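Ribonucleoside triphosphate reductase (Lactobacillus leichmannii, PDB 1L1L) catalyses the adenosylcobalamin-dependent reduction of ribonucleoside triphosphates to deoxyribonucleoside triphosphates, working as a monomeric class II ribonucleotide reductase. Local coordinates at residues A[87-90]-A[95-98]; A[422-427]-A[441-446]. All coordinates share one frame; numbering follows the deposited sequence.

Interaction 1. Residues A[87-90]-A[95-98]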
loop_
_atom_site.group_PDB
_atom_site.type_symbol
_atom_site.label_atom_id
_atom_site.label_comp_id
_atom_site.label_asym_id
_atom_site.label_seq_id
_atom_site.Cartn_x
_atom_site.Cartn_y
_atom_site.Cartn_z
ATOM N N LYS A 87 -7.384 23.545 -4.987
ATOM C CA LYS A 87 -8.702 23.515 -5.608
ATOM C C LYS A 87 -9.035 22.142 -6.197
ATOM O O LYS A 87 -10.185 21.700 -6.156
ATOM C CB LYS A 87 -8.799 24.587 -6.702
ATOM C CG LYS A 87 -10.137 24.621 -7.411
ATOM C CD LYS A 87 -10.229 25.788 -8.408
ATOM C CE LYS A 87 -11.534 25.732 -9.201
ATOM N NZ LYS A 87 -11.686 26.850 -10.191
ATOM N N LEU A 88 -8.024 21.486 -6.754
ATOM C CA LEU A 88 -8.181 20.169 -7.359
ATOM C C LEU A 88 -8.502 19.083 -6.331
ATOM O O LEU A 88 -9.455 18.316 -6.497
ATOM C CB LEU A 88 -6.898 19.784 -8.099
ATOM C CG LEU A 88 -6.861 18.379 -8.697
ATOM C CD1 LEU A 88 -7.956 18.211 -9.739
ATOM C CD2 LEU A 88 -5.488 18.138 -9.311
ATOM N N ILE A 89 -7.696 19.037 -5.278
ATOM C CA ILE A 89 -7.854 18.047 -4.218
ATOM C C ILE A 89 -9.091 18.308 -3.374
ATOM O O ILE A 89 -9.832 17.384 -3.059
ATOM C CB ILE A 89 -6.609 18.015 -3.309
ATOM C CG1 ILE A 89 -5.377 17.646 -4.149
ATOM C CG2 ILE A 89 -6.802 16.993 -2.179
ATOM C CD1 ILE A 89 -4.071 17.815 -3.419
ATOM N N TYR A 90 -9.321 19.568 -3.012
ATOM C CA TYR A 90 -10.495 19.919 -2.207
ATOM C C TYR A 90 -11.757 19.417 -2.875
ATOM O O TYR A 90 -12.697 18.984 -2.200
ATOM C CB TYR A 90 -10.603 21.445 -2.040
ATOM C CG TYR A 90 -11.770 21.904 -1.189
ATOM C CD1 TYR A 90 -11.742 21.778 0.201
ATOM C CD2 TYR A 90 -12.916 22.447 -1.775
ATOM C CE1 TYR A 90 -12.830 22.183 0.988
ATOM C CE2 TYR A 90 -14.008 22.850 -1.000
ATOM C CZ TYR A 90 -13.957 22.714 0.372
ATOM O OH TYR A 90 -15.047 23.089 1.126
ATOM N N THR A 95 -6.297 13.173 -5.834
ATOM C CA THR A 95 -5.808 13.193 -4.462
ATOM C C THR A 95 -4.508 12.418 -4.294
ATOM O O THR A 95 -4.196 11.544 -5.091
ATOM C CB THR A 95 -6.854 12.580 -3.513
ATOM O OG1 THR A 95 -6.399 12.654 -2.157
ATOM C CG2 THR A 95 -7.076 11.131 -3.871
ATOM N N PRO A 96 -3.711 12.760 -3.270
ATOM C CA PRO A 96 -2.470 12.008 -3.088
ATOM C C PRO A 96 -2.859 10.720 -2.363
ATOM O O PRO A 96 -4.051 10.455 -2.171
ATOM C CB PRO A 96 -1.624 12.931 -2.225
ATOM C CG PRO A 96 -2.641 13.650 -1.414
ATOM C CD PRO A 96 -3.734 13.953 -2.408
ATOM N N SER A 97 -1.874 9.931 -1.957
ATOM C CA SER A 97 -2.158 8.678 -1.261
ATOM C C SER A 97 -2.772 8.916 0.116
ATOM O O SER A 97 -2.638 9.997 0.696
ATOM C CB SER A 97 -0.869 7.868 -1.101
ATOM O OG SER A 97 0.010 8.496 -0.184
ATOM N N GLY A 98 -3.437 7.893 0.647
ATOM C CA GLY A 98 -4.028 8.021 1.966
ATOM C C GLY A 98 -2.980 8.435 2.992
ATOM O O GLY A 98 -3.271 9.217 3.900
#
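Ile89, in the last turn of a helix, lies beside Thr95 at the start of residues 95-98, the CA of Ile89 standing 5.3 Å from the CA of Thr95. Between the segments the chain makes a tight connection of four residues, and no hydrogen bond joins them across it, so the contact rests on apolar surface. Ile89 is the one residue of its segment that makes the contact. Its CB is directed toward the strand, and CG1 sits anti to the carbonyl carbon (chi1 -60°); the nearly extended next torsion then carries CD1 outward until it lies 4.0 Å from CD of Pro96. The two side chains cross at about a right angle, a methyl group meeting the ring carbon bonded to the proline N. The other branch, CG2, meets Thr95 more loosely, 4.4 Å from its OG1. The short turn joins helix 72-90 to strand 94-96, an outer strand added antiparallel to 421-424, whose parallel run with 471-474 and 545-546 is probably part of the ten-stranded alpha-beta barrel of this enzyme family. Helix 48-60 packs on both partners, touching Ile89 through Val52 and Val56 and Pro96 through Val55. A branched aliphatic residue suits such a buried corner, since its two arms reach in different directions. Thr95 is buried as well, and its hydroxyl is occupied locally: OG1 donates to the O of Pro96 at 3.2 Å, tilted 18° from the carbonyl plane. Proline, with no N-H to satisfy, can offer its ring carbons to Ile89 in this buried place.

Interaction 2. Residues A[422-427]-A[441-446]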
loop_
_atom_site.group_PDB
_atom_site.type_symbol
_atom_site.label_atom_id
_atom_site.label_comp_id
_atom_site.label_asym_id
_atom_site.label_seq_id
_atom_site.Cartn_x
_atom_site.Cartn_y
_atom_site.Cartn_z
ATOM N N PHE A 422 -0.026 8.994 -6.829
ATOM C CA PHE A 422 -0.982 10.087 -6.822
ATOM C C PHE A 422 -2.153 9.555 -7.618
ATOM O O PHE A 422 -1.966 9.000 -8.693
ATOM C CB PHE A 422 -0.412 11.318 -7.509
ATOM C CG PHE A 422 -1.202 12.556 -7.239
ATOM C CD1 PHE A 422 -0.941 13.325 -6.116
ATOM C CD2 PHE A 422 -2.239 12.928 -8.086
ATOM C CE1 PHE A 422 -1.708 14.461 -5.833
ATOM C CE2 PHE A 422 -3.017 14.064 -7.810
ATOM C CZ PHE A 422 -2.743 14.823 -6.680
ATOM N N GLU A 423 -3.363 9.717 -7.096
ATOM C CA GLU A 423 -4.533 9.202 -7.785
ATOM C C GLU A 423 -5.456 10.263 -8.385
ATOM O O GLU A 423 -5.796 11.262 -7.744
ATOM C CB GLU A 423 -5.328 8.300 -6.843
ATOM C CG GLU A 423 -6.292 7.381 -7.558
ATOM C CD GLU A 423 -6.395 6.018 -6.886
ATOM O OE1 GLU A 423 -6.700 5.979 -5.675
ATOM O OE2 GLU A 423 -6.174 4.992 -7.567
ATOM N N VAL A 424 -5.847 10.017 -9.626
ATOM C CA VAL A 424 -6.731 10.900 -10.359
ATOM C C VAL A 424 -8.014 10.163 -10.735
ATOM O O VAL A 424 -7.999 8.980 -11.097
ATOM C CB VAL A 424 -6.031 11.430 -11.628
ATOM C CG1 VAL A 424 -6.996 12.306 -12.443
ATOM C CG2 VAL A 424 -4.800 12.236 -11.225
ATOM N N PHE A 425 -9.135 10.863 -10.601
ATOM C CA PHE A 425 -10.440 10.315 -10.935
ATOM C C PHE A 425 -10.930 11.126 -12.139
ATOM O O PHE A 425 -11.575 12.170 -11.979
ATOM C CB PHE A 425 -11.411 10.491 -9.763
ATOM C CG PHE A 425 -10.924 9.911 -8.460
ATOM C CD1 PHE A 425 -10.652 8.553 -8.340
ATOM C CD2 PHE A 425 -10.761 10.725 -7.343
ATOM C CE1 PHE A 425 -10.224 8.013 -7.110
ATOM C CE2 PHE A 425 -10.335 10.203 -6.121
ATOM C CZ PHE A 425 -10.066 8.838 -6.006
ATOM N N PRO A 426 -10.610 10.667 -13.356
ATOM C CA PRO A 426 -10.987 11.317 -14.619
ATOM C C PRO A 426 -12.416 11.862 -14.692
ATOM O O PRO A 426 -12.614 13.045 -14.977
ATOM C CB PRO A 426 -10.721 10.230 -15.656
ATOM C CG PRO A 426 -9.499 9.562 -15.105
ATOM C CD PRO A 426 -9.799 9.458 -13.612
ATOM N N LEU A 427 -13.406 11.009 -14.450
ATOM C CA LEU A 427 -14.798 11.446 -14.508
ATOM C C LEU A 427 -15.080 12.618 -13.573
ATOM O O LEU A 427 -15.667 13.627 -13.983
ATOM C CB LEU A 427 -15.740 10.287 -14.180
ATOM C CG LEU A 427 -17.233 10.554 -14.395
ATOM C CD1 LEU A 427 -17.474 11.038 -15.824
ATOM C CD2 LEU A 427 -18.023 9.278 -14.127
ATOM N N ALA A 441 -0.776 16.902 -15.093
ATOM C CA ALA A 441 0.491 17.607 -14.997
ATOM C C ALA A 441 0.713 18.024 -13.535
ATOM O O ALA A 441 1.828 17.964 -13.021
ATOM C CB ALA A 441 0.490 18.834 -15.938
ATOM N N LEU A 442 -0.348 18.448 -12.851
ATOM C CA LEU A 442 -0.201 18.831 -11.447
ATOM C C LEU A 442 0.150 17.554 -10.672
ATOM O O LEU A 442 0.971 17.560 -9.761
ATOM C CB LEU A 442 -1.509 19.425 -10.906
ATOM C CG LEU A 442 -1.871 20.837 -11.391
ATOM C CD1 LEU A 442 -3.338 21.141 -11.089
ATOM C CD2 LEU A 442 -0.963 21.844 -10.715
ATOM N N ALA A 443 -0.475 16.458 -11.072
ATOM C CA ALA A 443 -0.233 15.176 -10.412
ATOM C C ALA A 443 1.250 14.831 -10.494
ATOM O O ALA A 443 1.906 14.604 -9.475
ATOM C CB ALA A 443 -1.069 14.100 -11.070
ATOM N N ALA A 444 1.780 14.825 -11.711
ATOM C CA ALA A 444 3.189 14.510 -11.934
ATOM C C ALA A 444 4.151 15.332 -11.083
ATOM O O ALA A 444 5.121 14.808 -10.536
ATOM C CB ALA A 444 3.523 14.673 -13.415
ATOM N N ARG A 445 3.883 16.627 -10.958
ATOM C CA ARG A 445 4.759 17.498 -10.185
ATOM C C ARG A 445 4.667 17.242 -8.693
ATOM O O ARG A 445 5.657 17.405 -7.961
ATOM C CB ARG A 445 4.425 18.968 -10.486
ATOM C CG ARG A 445 4.647 19.380 -11.943
ATOM C CD ARG A 445 4.111 20.805 -12.214
ATOM N NE ARG A 445 4.844 21.824 -11.464
ATOM C CZ ARG A 445 5.906 22.487 -11.925
ATOM N NH1 ARG A 445 6.366 22.254 -13.146
ATOM N NH2 ARG A 445 6.524 23.369 -11.152
ATOM N N TYR A 446 3.480 16.859 -8.227
ATOM C CA TYR A 446 3.284 16.583 -6.808
ATOM C C TYR A 446 4.209 15.428 -6.467
ATOM O O TYR A 446 5.025 15.516 -5.557
ATOM C CB TYR A 446 1.825 16.186 -6.534
ATOM C CG TYR A 446 1.504 15.869 -5.083
ATOM C CD1 TYR A 446 1.925 14.674 -4.488
ATOM C CD2 TYR A 446 0.808 16.784 -4.291
ATOM C CE1 TYR A 446 1.661 14.406 -3.137
ATOM C CE2 TYR A 446 0.542 16.525 -2.948
ATOM C CZ TYR A 446 0.971 15.342 -2.377
ATOM O OH TYR A 446 0.716 15.113 -1.039
#
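Phe422 and Ala443 meet where strand 421-424 lies against helix 436-450, part of the beta-alpha-beta crossover that leads on to the neighbouring parallel strand 471-474. The strand and helix segments run nearly antiparallel, their axes 8.8 Å apart. The CB of Phe422 is directed toward the helix, and CG lies anti to the backbone N (chi1 -166°), which swings the ring into the angle between Ala443 and Tyr446. Of its atoms, CD2 comes within 3.4 Å of Ala443 CB, and CE2 stays close to the same methyl. Ala443 CA lies over the ring face in a CH-pi contact, 4.1 Å from the centroid; alanine's small side chain lets the ring settle this near the helix backbone. The CD1 and CE1 atoms meet Tyr446, which lies on the same side of the ring plane: CD1 approaches Tyr446 CD1 at 3.6 Å, while CE1 lies above the face of the tyrosine ring, toward its rim. The two ring planes are inclined at 49°. Pro96 and Ala94 of strand 94-96 also touch Phe422. Tyr446 combines a packing face with a buried polar end, whose OH hydrogen-bonds to Asn100 OD1. Farther along the strand, Val424 CG2 reaches Ala443 CB at 4.2 Å.

From the N terminus, the chain descends helix 72-90 and turns within a few residues into strand 94-96, so interaction 1 closes a very short loop. More than 300 residues later, strand 421-424 leads through helix 426-431 into helix 436-450, where interaction 2 closes a second, longer loop. The two loops follow in series, neither nesting nor crossing. They meet in the sheet: strands 94-96 and 421-424 are antiparallel neighbours, with Thr95 N 2.7 Å from Glu423 O in a probable hydrogen bond. Pro96 bridges the contacts, its CB packing against Tyr446 OH, and Leu88 meets Leu442, tying helix 72-90 to helix 436-450.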